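Long-range contact in hypothetical protein VC0802 (Vibrio cholerae, PDB 1ZVP), which is of unknown function but carries two regions of the ACT family, whose members often bind small molecules such as amino acids, and may be a transport protein: residues 17-22 and 72-77. Numbering follows the deposited sequence.
Sequences PELMAG and SLITLT
Glu-18 and Thr-75 form the hydrogen-bonded pair of an antiparallel beta ladder, in which the short edge strand 17-19 lies against 71-76 in a four-stranded sheet of the ACT-type fold. Glu-18 N gives a bond to Thr-75 O (2.9 Å), and Thr-75 N returns one to Glu-18 O. Beyond this pair, Met-20 N reaches Leu-73 O at 2.8 Å, nearly straight (168°). The tightly packed part is Pro-17 and Ile-74 under helix 120-127, whose Leu-127 touches both; Pro-17 CB meets Ile-74 CG2 at 3.8 Å. Leu-19, on the same face but at its open side, touches Ile-74 CG1 with CD2 (3.8 Å). On the other face Met-20 CG, anti to its own carbonyl carbon (chi1 -54°), rests beside Leu-73 CG while CE nears Thr-75 CB; Thr-75 OG1 is hydrogen-bonded to His-112 on the next strand. The contact loosens after Met-20: the chains part by Gly-22 and water fills in. One water accepts from Leu-73 N and lies close to Met-20 O and Gly-22 O; a second links Gly-22 O with Ser-72 OG. At the opposite end the Glu-18 side chain crosses that of Thr-77 at about a right angle, CD 3.4 Å from Thr-77 CG2.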
ATOM      1  N   PRO D  17      15.315  -5.032   3.658  1.00 34.85           N
ATOM      2  CA  PRO D  17      14.904  -3.630   3.579  1.00 34.76           C
ATOM      3  C   PRO D  17      16.028  -2.662   3.206  1.00 34.86           C
ATOM      4  O   PRO D  17      17.203  -2.923   3.467  1.00 35.64           O
ATOM      5  CB  PRO D  17      14.410  -3.341   4.994  1.00 34.55           C
ATOM      6  CG  PRO D  17      15.211  -4.222   5.842  1.00 34.14           C
ATOM      7  CD  PRO D  17      15.379  -5.490   5.056  1.00 34.53           C
ATOM      8  N   GLU D  18      15.662  -1.548   2.586  1.00 34.77           N
ATOM      9  CA  GLU D  18      16.616  -0.495   2.322  1.00 34.53           C
ATOM     10  C   GLU D  18      15.987   0.858   2.567  1.00 34.00           C
ATOM     11  O   GLU D  18      14.875   1.119   2.111  1.00 34.62           O
ATOM     12  CB  GLU D  18      17.168  -0.599   0.903  1.00 34.92           C
ATOM     13  CG  GLU D  18      16.142  -0.944  -0.131  1.00 36.83           C
ATOM     14  CD  GLU D  18      16.647  -0.774  -1.539  1.00 40.25           C
ATOM     15  OE1 GLU D  18      15.804  -0.612  -2.452  1.00 42.63           O
ATOM     16  OE2 GLU D  18      17.881  -0.807  -1.739  1.00 42.95           O
ATOM     17  N   LEU D  19      16.690   1.698   3.318  1.00 33.17           N
ATOM     18  CA  LEU D  19      16.223   3.041   3.639  1.00 32.61           C
ATOM     19  C   LEU D  19      16.556   3.982   2.494  1.00 32.41           C
ATOM     20  O   LEU D  19      17.722   4.138   2.142  1.00 31.66           O
ATOM     21  CB  LEU D  19      16.910   3.556   4.904  1.00 31.98           C
ATOM     22  CG  LEU D  19      16.174   4.317   6.006  1.00 31.48           C
ATOM     23  CD1 LEU D  19      17.072   5.417   6.511  1.00 29.21           C
ATOM     24  CD2 LEU D  19      14.780   4.861   5.629  1.00 29.15           C
ATOM     25  N   MET D  20      15.522   4.611   1.932  1.00 32.99           N
ATOM     26  CA  MET D  20      15.667   5.603   0.854  1.00 33.22           C
ATOM     27  C   MET D  20      15.899   7.022   1.393  1.00 33.25           C
ATOM     28  O   MET D  20      15.548   7.339   2.532  1.00 33.01           O
ATOM     29  CB  MET D  20      14.433   5.591  -0.074  1.00 33.75           C
ATOM     30  CG  MET D  20      14.074   4.212  -0.656  1.00 34.14           C
ATOM     31  SD  MET D  20      15.427   3.495  -1.599  1.00 35.45           S
ATOM     32  CE  MET D  20      15.545   1.979  -0.758  1.00 33.77           C
ATOM     33  N   ALA D  21      16.512   7.862   0.565  1.00 33.32           N
ATOM     34  CA  ALA D  21      16.688   9.264   0.875  1.00 33.14           C
ATOM     35  C   ALA D  21      15.347   9.981   0.875  1.00 33.27           C
ATOM     36  O   ALA D  21      14.453   9.630   0.109  1.00 33.38           O
ATOM     37  CB  ALA D  21      17.602   9.891  -0.131  1.00 32.85           C
ATOM     38  N   GLY D  22      15.212  10.973   1.754  1.00 33.85           N
ATOM     39  CA  GLY D  22      14.073  11.885   1.743  1.00 34.43           C
ATOM     40  C   GLY D  22      13.100  11.767   2.903  1.00 35.18           C
ATOM     41  O   GLY D  22      12.864  10.667   3.430  1.00 35.45           O
ATOM     42  N   SER D  72       9.722   8.224   6.663  1.00 37.42           N
ATOM     43  CA  SER D  72      10.855   7.657   5.959  1.00 36.83           C
ATOM     44  C   SER D  72      10.365   6.570   5.025  1.00 36.08           C
ATOM     45  O   SER D  72       9.343   5.944   5.281  1.00 35.59           O
ATOM     46  CB  SER D  72      11.854   7.084   6.943  1.00 36.92           C
ATOM     47  OG  SER D  72      12.421   8.125   7.703  1.00 37.80           O
ATOM     48  N   LEU D  73      11.087   6.364   3.934  1.00 35.54           N
ATOM     49  CA  LEU D  73      10.689   5.378   2.939  1.00 35.20           C
ATOM     50  C   LEU D  73      11.652   4.195   2.910  1.00 35.11           C
ATOM     51  O   LEU D  73      12.862   4.356   2.766  1.00 34.77           O
ATOM     52  CB  LEU D  73      10.552   6.015   1.555  1.00 34.83           C
ATOM     53  CG  LEU D  73      10.472   5.064   0.364  1.00 34.76           C
ATOM     54  CD1 LEU D  73       9.187   4.254   0.371  1.00 34.51           C
ATOM     55  CD2 LEU D  73      10.603   5.850  -0.913  1.00 34.59           C
ATOM     56  N   ILE D  74      11.072   3.010   3.055  1.00 35.49           N
ATOM     57  CA  ILE D  74      11.789   1.751   3.057  1.00 36.06           C
ATOM     58  C   ILE D  74      11.250   0.895   1.914  1.00 36.78           C
ATOM     59  O   ILE D  74      10.050   0.704   1.782  1.00 36.88           O
ATOM     60  CB  ILE D  74      11.671   1.036   4.434  1.00 35.62           C
ATOM     61  CG1 ILE D  74      12.429   1.844   5.501  1.00 35.13           C
ATOM     62  CG2 ILE D  74      12.181  -0.392   4.358  1.00 34.69           C
ATOM     63  CD1 ILE D  74      12.056   1.532   6.935  1.00 34.54           C
ATOM     64  N   THR D  75      12.146   0.433   1.054  1.00 37.97           N
ATOM     65  CA  THR D  75      11.773  -0.508   0.013  1.00 38.93           C
ATOM     66  C   THR D  75      12.212  -1.909   0.419  1.00 40.15           C
ATOM     67  O   THR D  75      13.263  -2.090   1.028  1.00 40.40           O
ATOM     68  CB  THR D  75      12.381  -0.118  -1.343  1.00 38.42           C
ATOM     69  OG1 THR D  75      11.862   1.153  -1.739  1.00 38.16           O
ATOM     70  CG2 THR D  75      12.046  -1.146  -2.407  1.00 37.84           C
ATOM     71  N   LEU D  76      11.389  -2.895   0.093  1.00 42.05           N
ATOM     72  CA  LEU D  76      11.729  -4.287   0.321  1.00 43.50           C
ATOM     73  C   LEU D  76      12.315  -4.836  -0.958  1.00 45.00           C
ATOM     74  O   LEU D  76      11.642  -4.853  -1.980  1.00 44.91           O
ATOM     75  CB  LEU D  76      10.476  -5.058   0.712  1.00 43.00           C
ATOM     76  CG  LEU D  76      10.032  -5.052   2.170  1.00 42.10           C
ATOM     77  CD1 LEU D  76      10.692  -3.979   3.047  1.00 40.84           C
ATOM     78  CD2 LEU D  76       8.526  -4.943   2.195  1.00 41.35           C
ATOM     79  N   THR D  77      13.578  -5.255  -0.905  1.00 47.33           N
ATOM     80  CA  THR D  77      14.251  -5.803  -2.087  1.00 50.01           C
ATOM     81  C   THR D  77      13.998  -7.303  -2.273  1.00 52.11           C
ATOM     82  O   THR D  77      14.326  -7.863  -3.327  1.00 52.54           O
ATOM     83  CB  THR D  77      15.777  -5.510  -2.112  1.00 49.75           C
ATOM     84  OG1 THR D  77      16.400  -6.033  -0.936  1.00 49.79           O
ATOM     85  CG2 THR D  77      16.030  -4.034  -2.188  1.00 49.59           C
TER
HETATM   86  O   HOH W   1      13.318   7.984   3.477  1.00 38.90           O
HETATM   87  O   HOH W   2      13.702  10.144   6.161  1.00 48.47           O